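Local structure of protein phosphatase 2C (Toxoplasma gondii, 3D8K) at the interface of chains A and B. The protein is a phosphatase of the PP2C family, probably removing phosphate from phosphoserine and phosphothreonine residues of proteins. Coordinates in Å, arbitrary orientation; residue numbers count along the deposited sequence, not the author numbering. Chains: chain A/B, Protein phosphatase 2C.

The interface of chains A and B. Residues chain A 117-118, 155-156; chain B 76, 78, 84, 87, 91.
A:Arg156, on the 3-10 helix 155-157, reaches across to B:Glu84 on helix 82-97 and passes between two arginines of chain B. Beyond CB, CG lies over one face of the B:Arg78 guanidinium, toward its rim, 3.3 Å from B:Arg78 NH2. The chain stays extended to NE (chi2 -155°, chi3 178°), carrying CD over the centre of the B:Arg87 guanidinium, 3.9 Å from B:Arg87 CZ. NE passes B:Arg87 NE at 3.7 Å, with the like-charged B:Arg91 NH2 near by. At the tip the guanidinium is sandwiched: B:Arg78 NE sits over the centre of one face, and B:Arg87 NE lies nearer the rim on the opposite face, 3.4 Å from A:Arg156 NH1. The terminal nitrogen NH2 gives a bent, salt-bridging hydrogen bond of 2.7 Å to the carboxylate oxygen B:Glu84 OE2, met on its syn side but 29° out of the carboxylate plane; NH1 adds a weak bond to the same oxygen. This carboxylate, also salt-bridged to B:Arg87, would partly offset the gathered positive charge. B:Arg78 runs antiparallel to A:Arg156, its other face against A:Lys117 CA, 3.8 Å from B:Arg78 CZ. This patch is part of a contact between two copies of the protein that is not an exact two-fold, and the structure alone does not show whether the pairing is biological. Beside A:Pro118, B:Arg78 NH1 donates a nearly straight, 2.8 Å hydrogen bond to A:Pro118 O, lying in both the guanidinium and the carbonyl plane.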
ATOM      1  N   LYS A 117       7.154 -21.042  -8.276  1.00 31.09           N
ATOM      2  CA  LYS A 117       6.691 -22.213  -7.543  1.00 30.66           C
ATOM      3  C   LYS A 117       5.234 -22.609  -7.892  1.00 27.55           C
ATOM      4  O   LYS A 117       4.367 -22.698  -7.016  1.00 26.50           O
ATOM      5  CB  LYS A 117       6.841 -21.982  -6.028  1.00 31.94           C
ATOM      6  CG  LYS A 117       8.288 -21.846  -5.577  1.00 36.33           C
ATOM      7  CD  LYS A 117       8.427 -21.841  -4.056  1.00 41.01           C
ATOM      8  CE  LYS A 117       9.879 -21.641  -3.611  1.00 43.12           C
ATOM      9  NZ  LYS A 117      10.045 -21.419  -2.140  1.00 45.38           N
ATOM     10  N   PRO A 118       4.954 -22.864  -9.184  1.00 25.41           N
ATOM     11  CA  PRO A 118       3.610 -23.250  -9.628  1.00 25.57           C
ATOM     12  C   PRO A 118       3.245 -24.628  -9.107  1.00 26.43           C
ATOM     13  O   PRO A 118       4.121 -25.389  -8.699  1.00 27.55           O
ATOM     14  CB  PRO A 118       3.737 -23.238 -11.146  1.00 25.19           C
ATOM     15  CG  PRO A 118       5.126 -23.740 -11.342  1.00 23.57           C
ATOM     16  CD  PRO A 118       5.897 -22.913 -10.315  1.00 25.00           C
ATOM     17  N   PHE A 155       6.173 -29.605 -11.234  1.00 32.94           N
ATOM     18  CA  PHE A 155       7.121 -28.505 -11.334  1.00 31.36           C
ATOM     19  C   PHE A 155       8.169 -28.529 -10.248  1.00 32.34           C
ATOM     20  O   PHE A 155       9.165 -27.809 -10.326  1.00 33.51           O
ATOM     21  CB  PHE A 155       6.362 -27.175 -11.332  1.00 27.48           C
ATOM     22  CG  PHE A 155       5.466 -27.010 -12.524  1.00 23.44           C
ATOM     23  CD1 PHE A 155       6.003 -26.735 -13.775  1.00 19.80           C
ATOM     24  CD2 PHE A 155       4.092 -27.213 -12.411  1.00 21.88           C
ATOM     25  CE1 PHE A 155       5.200 -26.672 -14.895  1.00 17.66           C
ATOM     26  CE2 PHE A 155       3.275 -27.153 -13.530  1.00 19.96           C
ATOM     27  CZ  PHE A 155       3.832 -26.881 -14.776  1.00 19.13           C
ATOM     28  N   ARG A 156       7.941 -29.348  -9.228  1.00 32.28           N
ATOM     29  CA  ARG A 156       8.902 -29.472  -8.147  1.00 32.82           C
ATOM     30  C   ARG A 156      10.082 -30.323  -8.607  1.00 34.49           C
ATOM     31  O   ARG A 156      11.198 -30.203  -8.089  1.00 34.26           O
ATOM     32  CB  ARG A 156       8.265 -30.137  -6.941  1.00 32.04           C
ATOM     33  CG  ARG A 156       7.703 -29.185  -5.947  1.00 31.92           C
ATOM     34  CD  ARG A 156       7.678 -29.840  -4.593  1.00 31.76           C
ATOM     35  NE  ARG A 156       7.169 -28.919  -3.593  1.00 32.07           N
ATOM     36  CZ  ARG A 156       5.893 -28.564  -3.491  1.00 30.21           C
ATOM     37  NH1 ARG A 156       4.992 -29.063  -4.327  1.00 24.86           N
ATOM     38  NH2 ARG A 156       5.530 -27.694  -2.555  1.00 30.76           N
TER
ATOM     39  N   ASP B  76       3.755 -22.351   2.464  1.00 26.82           N
ATOM     40  CA  ASP B  76       4.589 -23.039   1.499  1.00 28.36           C
ATOM     41  C   ASP B  76       3.729 -23.845   0.541  1.00 29.58           C
ATOM     42  O   ASP B  76       4.223 -24.359  -0.464  1.00 30.63           O
ATOM     43  CB  ASP B  76       5.588 -23.936   2.218  1.00 31.08           C
ATOM     44  CG  ASP B  76       6.723 -23.146   2.849  1.00 33.98           C
ATOM     45  OD1 ASP B  76       7.201 -23.532   3.948  1.00 34.89           O
ATOM     46  OD2 ASP B  76       7.142 -22.141   2.235  1.00 32.72           O
ATOM     47  N   ARG B  78       1.737 -24.698  -2.432  1.00 33.31           N
ATOM     48  CA  ARG B  78       1.719 -24.129  -3.785  1.00 33.98           C
ATOM     49  C   ARG B  78       0.299 -23.999  -4.278  1.00 34.54           C
ATOM     50  O   ARG B  78       0.035 -23.470  -5.349  1.00 36.47           O
ATOM     51  CB  ARG B  78       2.493 -25.008  -4.760  1.00 32.26           C
ATOM     52  CG  ARG B  78       3.949 -25.096  -4.473  1.00 30.20           C
ATOM     53  CD  ARG B  78       4.682 -25.527  -5.704  1.00 30.42           C
ATOM     54  NE  ARG B  78       6.096 -25.691  -5.434  1.00 33.08           N
ATOM     55  CZ  ARG B  78       7.026 -25.804  -6.371  1.00 35.84           C
ATOM     56  NH1 ARG B  78       6.692 -25.768  -7.655  1.00 37.46           N
ATOM     57  NH2 ARG B  78       8.292 -25.958  -6.021  1.00 38.70           N
ATOM     58  N   GLU B  84      -0.774 -31.076  -1.733  1.00 29.86           N
ATOM     59  CA  GLU B  84      -0.002 -30.001  -1.123  1.00 28.64           C
ATOM     60  C   GLU B  84      -0.119 -29.968   0.404  1.00 26.68           C
ATOM     61  O   GLU B  84       0.843 -29.645   1.088  1.00 26.50           O
ATOM     62  CB  GLU B  84      -0.427 -28.658  -1.708  1.00 29.51           C
ATOM     63  CG  GLU B  84       0.726 -27.693  -1.874  1.00 35.05           C
ATOM     64  CD  GLU B  84       1.770 -28.204  -2.853  1.00 36.88           C
ATOM     65  OE1 GLU B  84       1.429 -28.422  -4.034  1.00 38.18           O
ATOM     66  OE2 GLU B  84       2.932 -28.393  -2.439  1.00 38.32           O
ATOM     67  N   ARG B  87       1.931 -33.010   1.941  1.00 23.58           N
ATOM     68  CA  ARG B  87       3.367 -32.786   1.837  1.00 24.52           C
ATOM     69  C   ARG B  87       3.911 -31.933   2.966  1.00 25.27           C
ATOM     70  O   ARG B  87       5.004 -32.174   3.467  1.00 25.87           O
ATOM     71  CB  ARG B  87       3.683 -32.126   0.503  1.00 23.72           C
ATOM     72  CG  ARG B  87       5.131 -31.787   0.319  1.00 23.94           C
ATOM     73  CD  ARG B  87       5.323 -30.899  -0.892  1.00 25.78           C
ATOM     74  NE  ARG B  87       5.049 -31.606  -2.135  1.00 26.83           N
ATOM     75  CZ  ARG B  87       5.793 -32.599  -2.599  1.00 28.28           C
ATOM     76  NH1 ARG B  87       6.857 -33.001  -1.915  1.00 27.32           N
ATOM     77  NH2 ARG B  87       5.475 -33.181  -3.750  1.00 29.90           N
ATOM     78  N   ARG B  91       6.858 -32.484   6.161  1.00 25.05           N
ATOM     79  CA  ARG B  91       7.903 -31.587   6.617  1.00 24.81           C
ATOM     80  C   ARG B  91       7.756 -31.265   8.090  1.00 25.73           C
ATOM     81  O   ARG B  91       8.707 -31.383   8.853  1.00 24.99           O
ATOM     82  CB  ARG B  91       7.870 -30.296   5.804  1.00 23.10           C
ATOM     83  CG  ARG B  91       8.044 -30.545   4.336  1.00 21.72           C
ATOM     84  CD  ARG B  91       8.163 -29.282   3.540  1.00 19.92           C
ATOM     85  NE  ARG B  91       8.510 -29.610   2.165  1.00 20.88           N
ATOM     86  CZ  ARG B  91       8.678 -28.718   1.198  1.00 20.97           C
ATOM     87  NH1 ARG B  91       8.531 -27.424   1.448  1.00 18.49           N
ATOM     88  NH2 ARG B  91       8.993 -29.126  -0.024  1.00 21.80           N
TER